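Local coordinates for probable acetyltransferases (Chromobacterium violaceum, PDB 3PZJ), which probably transfers an acetyl group from acetyl-CoA to an acceptor amine, as a GNAT-family acetyltransferase perhaps acting on protein N-termini, at residues P43-R55 with F72-V86. Sequence-based numbering, arbitrary orientation.
Sequences PLDAPRHGAALFR and FEDEDAFITWLALTV. With NA (sodium ion), chain C.
Phe54 reaches across from helix 46-55 to the start of helix 75-86, at one end of the two helices that follow strand 39-43 of this GNAT fold. The two axes approach to 9.1 Å and run at 135° to each other, midway between perpendicular and antiparallel. With CG anti to the backbone N (chi1 175°), the Phe54 ring is carried out to the first turn of the partner. Phe54 CB lies 3.8 Å from Phe78 CD2; CG passes Glu75 CA and CG; CD1 meets Phe78 CB while CD2 runs beside Glu75 CG; CE2 meets Glu75 N, and CE1 and CZ come to the carbonyl carbon of Asp74. Glu75 N sits over one ring face, offset toward the rim, and Phe72 O is at the edge in the ring plane. Asp74 N-caps the helix, its OD1 accepting from Ala77 N at 2.9 Å.

Phe78 slides past Phe54 in the opposite direction; Gly50 O lies 3.5 Å from Phe78 CE2, at the ring edge, with Leu53 CB close by. Where Gly50 has no side chain, Ile79 fits as a knob among Ala46, Pro47, Gly50 and Ala51, and its CG1 stops 3.9 Å from Gly50 CA. Further along, Ala46 CB abuts Leu82 CB at 3.6 Å, and the Leu44 and Leu82 side chains cross at about a right angle; beneath them lie Val95, Leu93 and Phe107 of the sheet. Val86 CG2 comes to Leu44 CD2, while Val86 O binds the sodium ion at 2.2 Å, alongside Gln88 O, Thr91 O and two waters.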
# COMPACT_ATOMS: atom_id res chain seq x y z
N PRO A 43 18.76 13.43 -9.04
CA PRO A 43 18.29 13.25 -7.69
C PRO A 43 17.92 14.54 -7.03
O PRO A 43 18.73 15.49 -7.01
CB PRO A 43 19.44 12.57 -7.00
CG PRO A 43 20.22 11.88 -8.14
CD PRO A 43 20.05 12.74 -9.29
N LEU A 44 16.75 14.58 -6.42
CA LEU A 44 16.25 15.84 -6.01
C LEU A 44 17.03 16.21 -4.74
O LEU A 44 17.28 15.40 -3.87
CB LEU A 44 14.70 15.80 -5.81
CG LEU A 44 14.08 17.18 -5.54
CD1 LEU A 44 12.69 17.33 -6.21
CD2 LEU A 44 14.01 17.27 -4.11
N ASP A 45 17.35 17.47 -4.64
CA ASP A 45 18.06 18.00 -3.49
C ASP A 45 17.11 19.07 -2.90
O ASP A 45 17.10 20.15 -3.33
CB ASP A 45 19.40 18.54 -3.96
CG ASP A 45 20.25 19.10 -2.86
OD1 ASP A 45 19.74 19.42 -1.77
OD2 ASP A 45 21.41 19.31 -3.12
N ALA A 46 16.23 18.65 -2.01
CA ALA A 46 15.01 19.45 -1.66
C ALA A 46 15.33 20.92 -1.40
O ALA A 46 14.74 21.82 -2.02
CB ALA A 46 14.24 18.81 -0.45
N PRO A 47 16.32 21.17 -0.55
CA PRO A 47 16.67 22.57 -0.29
C PRO A 47 17.42 23.32 -1.43
O PRO A 47 17.44 24.58 -1.40
CB PRO A 47 17.53 22.50 0.98
CG PRO A 47 17.61 21.07 1.37
CD PRO A 47 17.15 20.23 0.22
N ARG A 48 18.08 22.60 -2.33
CA ARG A 48 18.77 23.29 -3.48
C ARG A 48 17.79 23.56 -4.66
O ARG A 48 17.76 24.66 -5.21
CB ARG A 48 19.90 22.47 -4.05
CG ARG A 48 20.35 23.02 -5.47
CD ARG A 48 21.70 22.45 -5.94
NE ARG A 48 21.64 22.21 -7.40
CZ ARG A 48 21.64 21.02 -8.00
NH1 ARG A 48 21.72 19.89 -7.27
NH2 ARG A 48 21.56 20.94 -9.33
N HIS A 49 17.07 22.52 -5.09
CA HIS A 49 16.19 22.54 -6.27
C HIS A 49 14.86 23.19 -5.94
O HIS A 49 14.11 23.62 -6.84
CB HIS A 49 15.84 21.10 -6.68
CG HIS A 49 16.92 20.38 -7.42
ND1 HIS A 49 17.50 20.88 -8.57
CD2 HIS A 49 17.49 19.18 -7.20
CE1 HIS A 49 18.41 20.02 -9.00
NE2 HIS A 49 18.45 18.99 -8.17
N GLY A 50 14.58 23.27 -4.64
CA GLY A 50 13.32 23.73 -4.07
C GLY A 50 12.74 25.04 -4.62
O GLY A 50 11.58 25.06 -5.01
N ALA A 51 13.50 26.14 -4.59
CA ALA A 51 12.96 27.45 -5.05
C ALA A 51 12.62 27.46 -6.54
O ALA A 51 11.59 27.97 -6.93
CB ALA A 51 13.94 28.61 -4.70
N ALA A 52 13.43 26.78 -7.35
CA ALA A 52 13.16 26.69 -8.77
C ALA A 52 11.88 25.93 -9.00
O ALA A 52 11.06 26.33 -9.85
CB ALA A 52 14.28 26.06 -9.52
N LEU A 53 11.70 24.82 -8.27
CA LEU A 53 10.50 24.02 -8.50
C LEU A 53 9.30 24.78 -8.01
O LEU A 53 8.27 24.71 -8.63
CB LEU A 53 10.60 22.66 -7.77
CG LEU A 53 11.57 21.69 -8.46
CD1 LEU A 53 11.82 20.54 -7.47
CD2 LEU A 53 11.08 21.17 -9.83
N PHE A 54 9.42 25.49 -6.88
CA PHE A 54 8.31 26.27 -6.40
C PHE A 54 7.80 27.22 -7.47
O PHE A 54 6.60 27.29 -7.72
CB PHE A 54 8.76 27.05 -5.17
CG PHE A 54 7.72 27.98 -4.64
CD1 PHE A 54 6.56 27.50 -4.14
CD2 PHE A 54 7.87 29.34 -4.76
CE1 PHE A 54 5.62 28.29 -3.67
CE2 PHE A 54 6.89 30.17 -4.29
CZ PHE A 54 5.76 29.64 -3.74
N ARG A 55 8.72 27.96 -8.08
CA ARG A 55 8.38 29.01 -9.10
C ARG A 55 7.66 28.40 -10.26
O ARG A 55 6.80 29.03 -10.82
CB ARG A 55 9.61 29.66 -9.66
CG ARG A 55 10.23 30.56 -8.66
CD ARG A 55 11.45 31.30 -9.27
NE ARG A 55 12.41 31.52 -8.20
CZ ARG A 55 13.60 30.94 -8.06
NH1 ARG A 55 14.09 30.10 -8.97
NH2 ARG A 55 14.32 31.25 -6.99
N PHE A 72 1.11 25.73 -2.29
CA PHE A 72 2.03 26.07 -1.21
C PHE A 72 2.04 27.60 -0.99
O PHE A 72 2.10 28.37 -1.94
CB PHE A 72 3.39 25.49 -1.54
CG PHE A 72 3.37 23.99 -1.62
CD1 PHE A 72 3.49 23.22 -0.46
CD2 PHE A 72 3.17 23.35 -2.83
CE1 PHE A 72 3.47 21.79 -0.53
CE2 PHE A 72 3.10 21.96 -2.90
CZ PHE A 72 3.28 21.20 -1.76
N GLU A 73 1.90 28.02 0.25
CA GLU A 73 1.71 29.45 0.52
C GLU A 73 2.98 30.25 0.22
O GLU A 73 2.89 31.46 0.10
CB GLU A 73 1.28 29.70 1.97
CG GLU A 73 2.44 29.75 2.96
CD GLU A 73 2.00 29.72 4.43
OE1 GLU A 73 2.42 28.77 5.19
OE2 GLU A 73 1.21 30.62 4.82
N ASP A 74 4.14 29.60 0.25
CA ASP A 74 5.42 30.23 -0.07
C ASP A 74 6.51 29.18 -0.25
O ASP A 74 6.31 28.02 0.01
CB ASP A 74 5.85 31.26 1.02
CG ASP A 74 5.96 30.64 2.41
OD1 ASP A 74 6.27 29.42 2.59
OD2 ASP A 74 5.77 31.42 3.36
N GLU A 75 7.68 29.62 -0.68
CA GLU A 75 8.83 28.77 -0.86
C GLU A 75 9.18 27.87 0.30
O GLU A 75 9.46 26.68 0.10
CB GLU A 75 10.07 29.60 -1.12
CG GLU A 75 10.88 29.06 -2.18
CD GLU A 75 11.83 30.13 -2.67
OE1 GLU A 75 12.78 30.39 -1.92
OE2 GLU A 75 11.61 30.67 -3.77
N ASP A 76 9.19 28.44 1.49
CA ASP A 76 9.54 27.64 2.65
C ASP A 76 8.56 26.50 2.86
O ASP A 76 8.95 25.38 3.34
CB ASP A 76 9.64 28.46 3.95
CG ASP A 76 10.86 29.41 3.96
OD1 ASP A 76 11.58 29.47 2.94
OD2 ASP A 76 11.08 30.08 4.99
N ALA A 77 7.30 26.75 2.57
CA ALA A 77 6.29 25.67 2.79
C ALA A 77 6.56 24.54 1.83
O ALA A 77 6.45 23.34 2.19
CB ALA A 77 4.87 26.17 2.65
N PHE A 78 6.95 24.89 0.63
CA PHE A 78 7.19 23.91 -0.41
C PHE A 78 8.48 23.11 -0.18
O PHE A 78 8.52 21.90 -0.35
CB PHE A 78 7.15 24.52 -1.79
CG PHE A 78 7.46 23.57 -2.86
CD1 PHE A 78 6.55 22.61 -3.22
CD2 PHE A 78 8.68 23.62 -3.52
CE1 PHE A 78 6.84 21.67 -4.21
CE2 PHE A 78 8.98 22.70 -4.49
CZ PHE A 78 8.00 21.74 -4.87
N ILE A 79 9.50 23.78 0.30
CA ILE A 79 10.74 23.14 0.64
C ILE A 79 10.53 22.22 1.81
O ILE A 79 11.02 21.10 1.83
CB ILE A 79 11.80 24.18 0.91
CG1 ILE A 79 12.22 24.77 -0.44
CG2 ILE A 79 13.02 23.60 1.62
CD1 ILE A 79 13.17 25.83 -0.31
N THR A 80 9.71 22.64 2.75
CA THR A 80 9.41 21.82 3.91
C THR A 80 8.71 20.51 3.48
O THR A 80 9.18 19.42 3.83
CB THR A 80 8.55 22.54 4.95
OG1 THR A 80 9.25 23.68 5.49
CG2 THR A 80 8.22 21.60 6.10
N TRP A 81 7.67 20.64 2.65
CA TRP A 81 6.96 19.49 2.04
C TRP A 81 7.91 18.57 1.31
O TRP A 81 7.86 17.33 1.47
CB TRP A 81 5.79 19.96 1.13
CG TRP A 81 5.15 18.82 0.49
CD1 TRP A 81 4.26 17.94 1.04
CD2 TRP A 81 5.40 18.38 -0.80
NE1 TRP A 81 3.92 16.98 0.11
CE2 TRP A 81 4.63 17.21 -1.01
CE3 TRP A 81 6.23 18.83 -1.83
CZ2 TRP A 81 4.62 16.54 -2.21
CZ3 TRP A 81 6.25 18.13 -3.02
CH2 TRP A 81 5.43 16.99 -3.20
N LEU A 82 8.81 19.12 0.50
CA LEU A 82 9.71 18.32 -0.30
C LEU A 82 10.58 17.54 0.56
O LEU A 82 10.71 16.34 0.35
CB LEU A 82 10.70 19.14 -1.20
CG LEU A 82 10.30 19.48 -2.61
CD1 LEU A 82 11.40 20.32 -3.20
CD2 LEU A 82 9.95 18.24 -3.54
N ALA A 83 11.20 18.22 1.53
CA ALA A 83 12.12 17.61 2.46
C ALA A 83 11.48 16.49 3.24
O ALA A 83 12.07 15.45 3.30
CB ALA A 83 12.70 18.64 3.40
N LEU A 84 10.30 16.69 3.84
CA LEU A 84 9.60 15.62 4.56
C LEU A 84 9.14 14.48 3.62
O LEU A 84 9.11 13.29 4.02
CB LEU A 84 8.38 16.17 5.32
CG LEU A 84 8.65 17.22 6.39
CD1 LEU A 84 7.38 17.80 7.01
CD2 LEU A 84 9.54 16.59 7.47
N THR A 85 8.81 14.79 2.37
CA THR A 85 8.45 13.69 1.44
C THR A 85 9.69 12.77 1.12
O THR A 85 9.62 11.53 1.18
CB THR A 85 7.86 14.25 0.13
OG1 THR A 85 6.68 15.01 0.44
CG2 THR A 85 7.50 13.17 -0.85
N VAL A 86 10.80 13.40 0.76
CA VAL A 86 12.02 12.67 0.43
C VAL A 86 12.70 12.02 1.63
O VAL A 86 13.40 11.01 1.51
CB VAL A 86 13.00 13.65 -0.27
CG1 VAL A 86 14.35 13.04 -0.41
CG2 VAL A 86 12.42 13.96 -1.66
NA NA C . 13.68 9.00 0.67
O HOH W 1 15.44 9.57 -0.91
O HOH W 2 15.38 8.00 1.90